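LAIR1 ecotodomain from MGD21 antibody (Homo sapiens, PDB 7JZK) is a LAIR1 immunoglobulin-like ectodomain, carried as an insertion in a malaria antibody, that binds the V2 domain of a Plasmodium RIFIN. Local coordinates at residues E38-R41 against N42-S46. Sequence-based numbering, arbitrary orientation.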
ATOM      1  N   GLU A  38      -1.385 -11.268   0.910  1.00 38.28           N
ATOM      2  CA  GLU A  38      -2.593 -10.444   1.036  1.00 39.26           C
ATOM      3  C   GLU A  38      -3.368 -10.823   2.281  1.00 42.35           C
ATOM      4  O   GLU A  38      -3.270 -11.955   2.718  1.00 44.45           O
ATOM      5  CB  GLU A  38      -3.480 -10.647  -0.184  1.00 33.99           C
ATOM      6  CG  GLU A  38      -3.049  -9.942  -1.446  1.00 33.70           C
ATOM      7  CD  GLU A  38      -4.063 -10.162  -2.552  1.00 34.82           C
ATOM      8  OE1 GLU A  38      -3.800  -9.770  -3.687  1.00 31.49           O
ATOM      9  OE2 GLU A  38      -5.116 -10.726  -2.262  1.00 33.63           O
ATOM     10  N   ARG A  39      -4.096  -9.865   2.826  1.00 43.10           N
ATOM     11  CA  ARG A  39      -4.988 -10.145   3.961  1.00 43.18           C
ATOM     12  C   ARG A  39      -6.367 -10.480   3.409  1.00 43.08           C
ATOM     13  O   ARG A  39      -6.477 -10.760   2.231  1.00 40.33           O
ATOM     14  CB  ARG A  39      -5.019  -8.947   4.905  1.00 50.37           C
ATOM     15  CG  ARG A  39      -3.686  -8.624   5.557  1.00 48.28           C
ATOM     16  CD  ARG A  39      -3.867  -8.506   7.054  1.00 57.25           C
ATOM     17  NE  ARG A  39      -4.458  -9.717   7.600  1.00 67.07           N
ATOM     18  CZ  ARG A  39      -4.724  -9.915   8.881  1.00 60.42           C
ATOM     19  NH1 ARG A  39      -4.450  -8.982   9.774  1.00 55.24           N
ATOM     20  NH2 ARG A  39      -5.268 -11.051   9.266  1.00 58.72           N
ATOM     21  N   GLU A  40      -7.382 -10.399   4.242  1.00 44.77           N
ATOM     22  CA  GLU A  40      -8.770 -10.683   3.812  1.00 46.24           C
ATOM     23  C   GLU A  40      -9.149  -9.714   2.692  1.00 45.28           C
ATOM     24  O   GLU A  40     -10.028 -10.042   1.909  1.00 40.80           O
ATOM     25  CB  GLU A  40      -9.697 -10.562   5.015  1.00 48.28           C
ATOM     26  CG  GLU A  40      -8.965 -10.506   6.340  1.00 55.90           C
ATOM     27  CD  GLU A  40      -8.460  -9.126   6.717  1.00 72.54           C
ATOM     28  OE1 GLU A  40      -8.955  -8.146   6.146  1.00 67.88           O
ATOM     29  OE2 GLU A  40      -7.559  -9.042   7.560  1.00 69.41           O
ATOM     30  N   ARG A  41      -8.508  -8.554   2.654  1.00 42.38           N
ATOM     31  CA  ARG A  41      -8.773  -7.585   1.584  1.00 39.35           C
ATOM     32  C   ARG A  41      -7.586  -7.428   0.643  1.00 42.60           C
ATOM     33  O   ARG A  41      -6.458  -7.412   1.129  1.00 41.94           O
ATOM     34  CB  ARG A  41      -9.442  -6.328   2.132  1.00 46.63           C
ATOM     35  CG  ARG A  41     -10.933  -6.502   2.374  1.00 52.51           C
ATOM     36  CD  ARG A  41     -11.437  -5.730   3.572  1.00 67.07           C
ATOM     37  NE  ARG A  41     -10.624  -5.936   4.759  1.00 76.73           N
ATOM     38  CZ  ARG A  41     -10.900  -5.416   5.949  1.00 79.79           C
ATOM     39  NH1 ARG A  41     -10.103  -5.648   6.978  1.00 90.65           N
ATOM     40  NH2 ARG A  41     -11.971  -4.661   6.103  1.00 70.27           N
ATOM     41  N   ASN A  42      -7.869  -7.285  -0.647  1.00 43.57           N
ATOM     42  CA  ASN A  42      -6.868  -7.203  -1.738  1.00 42.70           C
ATOM     43  C   ASN A  42      -5.936  -6.023  -1.537  1.00 45.11           C
ATOM     44  O   ASN A  42      -4.793  -6.123  -1.953  1.00 44.44           O
ATOM     45  CB  ASN A  42      -7.626  -6.891  -3.031  1.00 44.30           C
ATOM     46  CG  ASN A  42      -7.540  -7.955  -4.096  1.00 53.70           C
ATOM     47  OD1 ASN A  42      -6.808  -8.926  -3.953  1.00 52.32           O
ATOM     48  ND2 ASN A  42      -8.288  -7.774  -5.170  1.00 57.50           N
ATOM     49  N   TYR A  43      -6.449  -4.937  -0.990  1.00 37.03           N
ATOM     50  CA  TYR A  43      -5.665  -3.694  -0.823  1.00 41.84           C
ATOM     51  C   TYR A  43      -4.748  -3.710   0.396  1.00 38.08           C
ATOM     52  O   TYR A  43      -3.992  -2.777   0.550  1.00 43.27           O
ATOM     53  CB  TYR A  43      -6.612  -2.498  -0.878  1.00 41.93           C
ATOM     54  CG  TYR A  43      -7.841  -2.576  -0.009  1.00 45.48           C
ATOM     55  CD1 TYR A  43      -9.056  -2.979  -0.531  1.00 41.54           C
ATOM     56  CD2 TYR A  43      -7.799  -2.206   1.321  1.00 37.66           C
ATOM     57  CE1 TYR A  43     -10.193  -3.035   0.253  1.00 46.45           C
ATOM     58  CE2 TYR A  43      -8.925  -2.255   2.121  1.00 39.29           C
ATOM     59  CZ  TYR A  43     -10.126  -2.671   1.583  1.00 49.28           C
ATOM     60  OH  TYR A  43     -11.242  -2.725   2.358  1.00 52.56           O
ATOM     61  N   LEU A  44      -4.875  -4.701   1.256  1.00 42.06           N
ATOM     62  CA  LEU A  44      -3.963  -4.825   2.409  1.00 42.03           C
ATOM     63  C   LEU A  44      -2.956  -5.914   2.060  1.00 46.62           C
ATOM     64  O   LEU A  44      -3.334  -7.084   2.025  1.00 43.70           O
ATOM     65  CB  LEU A  44      -4.798  -5.139   3.645  1.00 36.84           C
ATOM     66  CG  LEU A  44      -5.967  -4.198   3.903  1.00 46.03           C
ATOM     67  CD1 LEU A  44      -6.861  -4.744   5.002  1.00 49.10           C
ATOM     68  CD2 LEU A  44      -5.470  -2.812   4.263  1.00 41.63           C
ATOM     69  N   TYR A  45      -1.732  -5.510   1.737  1.00 47.14           N
ATOM     70  CA  TYR A  45      -0.743  -6.491   1.243  1.00 42.88           C
ATOM     71  C   TYR A  45       0.705  -6.129   1.550  1.00 42.83           C
ATOM     72  O   TYR A  45       0.983  -4.967   1.813  1.00 43.59           O
ATOM     73  CB  TYR A  45      -0.964  -6.730  -0.252  1.00 36.71           C
ATOM     74  CG  TYR A  45      -0.739  -5.599  -1.217  1.00 36.29           C
ATOM     75  CD1 TYR A  45      -1.795  -5.066  -1.928  1.00 37.70           C
ATOM     76  CD2 TYR A  45       0.531  -5.130  -1.492  1.00 40.35           C
ATOM     77  CE1 TYR A  45      -1.603  -4.059  -2.854  1.00 37.37           C
ATOM     78  CE2 TYR A  45       0.741  -4.113  -2.402  1.00 32.33           C
ATOM     79  CZ  TYR A  45      -0.331  -3.579  -3.087  1.00 33.57           C
ATOM     80  OH  TYR A  45      -0.124  -2.587  -3.990  1.00 34.04           O
ATOM     81  N   SER A  46       1.597  -7.115   1.486  1.00 42.23           N
ATOM     82  CA  SER A  46       3.029  -6.856   1.584  1.00 33.73           C
ATOM     83  C   SER A  46       3.728  -7.644   0.491  1.00 46.39           C
ATOM     84  O   SER A  46       3.453  -8.838   0.303  1.00 42.11           O
ATOM     85  CB  SER A  46       3.569  -7.243   2.954  1.00 38.68           C
ATOM     86  OG  SER A  46       3.179  -6.279   3.925  1.00 47.07           O
TER
HETATM   87  O   HOH W   1      -3.193  -7.244  -4.462  1.00 34.49           O
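Arg39 and Leu44 close a local hairpin turn between strands 34-38 and 45-48, the latter at the edge of its sheet within this chain. Arg39 N donates to Leu44 O at 3.0 Å, with 161° at the hydrogen; Glu38 and Tyr45 follow as an antiparallel non-hydrogen-bonded pair, their CA atoms 4.4 Å apart. The tip is a type I beta turn from Arg41 to Leu44: Leu44 N reaches Arg41 O at 3.1 Å, from above the carbonyl plane. Within the turn, Arg41 CB sits over one face of the Tyr43 ring, 4.0 Å from the centroid and 20° off the normal, a CH-pi contact, and Arg41 CD lies 3.2 Å from Tyr43 OH. Bends at chi2 and chi3 return the Arg41 guanidinium to Glu40, where Arg41 NH1 meets Glu40 OE1 at 2.9 Å; the other oxygen, OE2, sits over a face of the Arg39 guanidinium, attracted by charge alone. The Glu38 chain, extended beyond CG, brings OE2 to a salt bridge with Arg77, while a water donates to Glu38 OE1, its oxygen 2.7 Å from it, and also to Asn42 O. Tyr43 OH and Ser46 OG hydrogen-bond Gln86 and Ala78 of the RIFIN chain, so this beta hairpin of the immunoglobulin fold forms part of the RIFIN-binding surface.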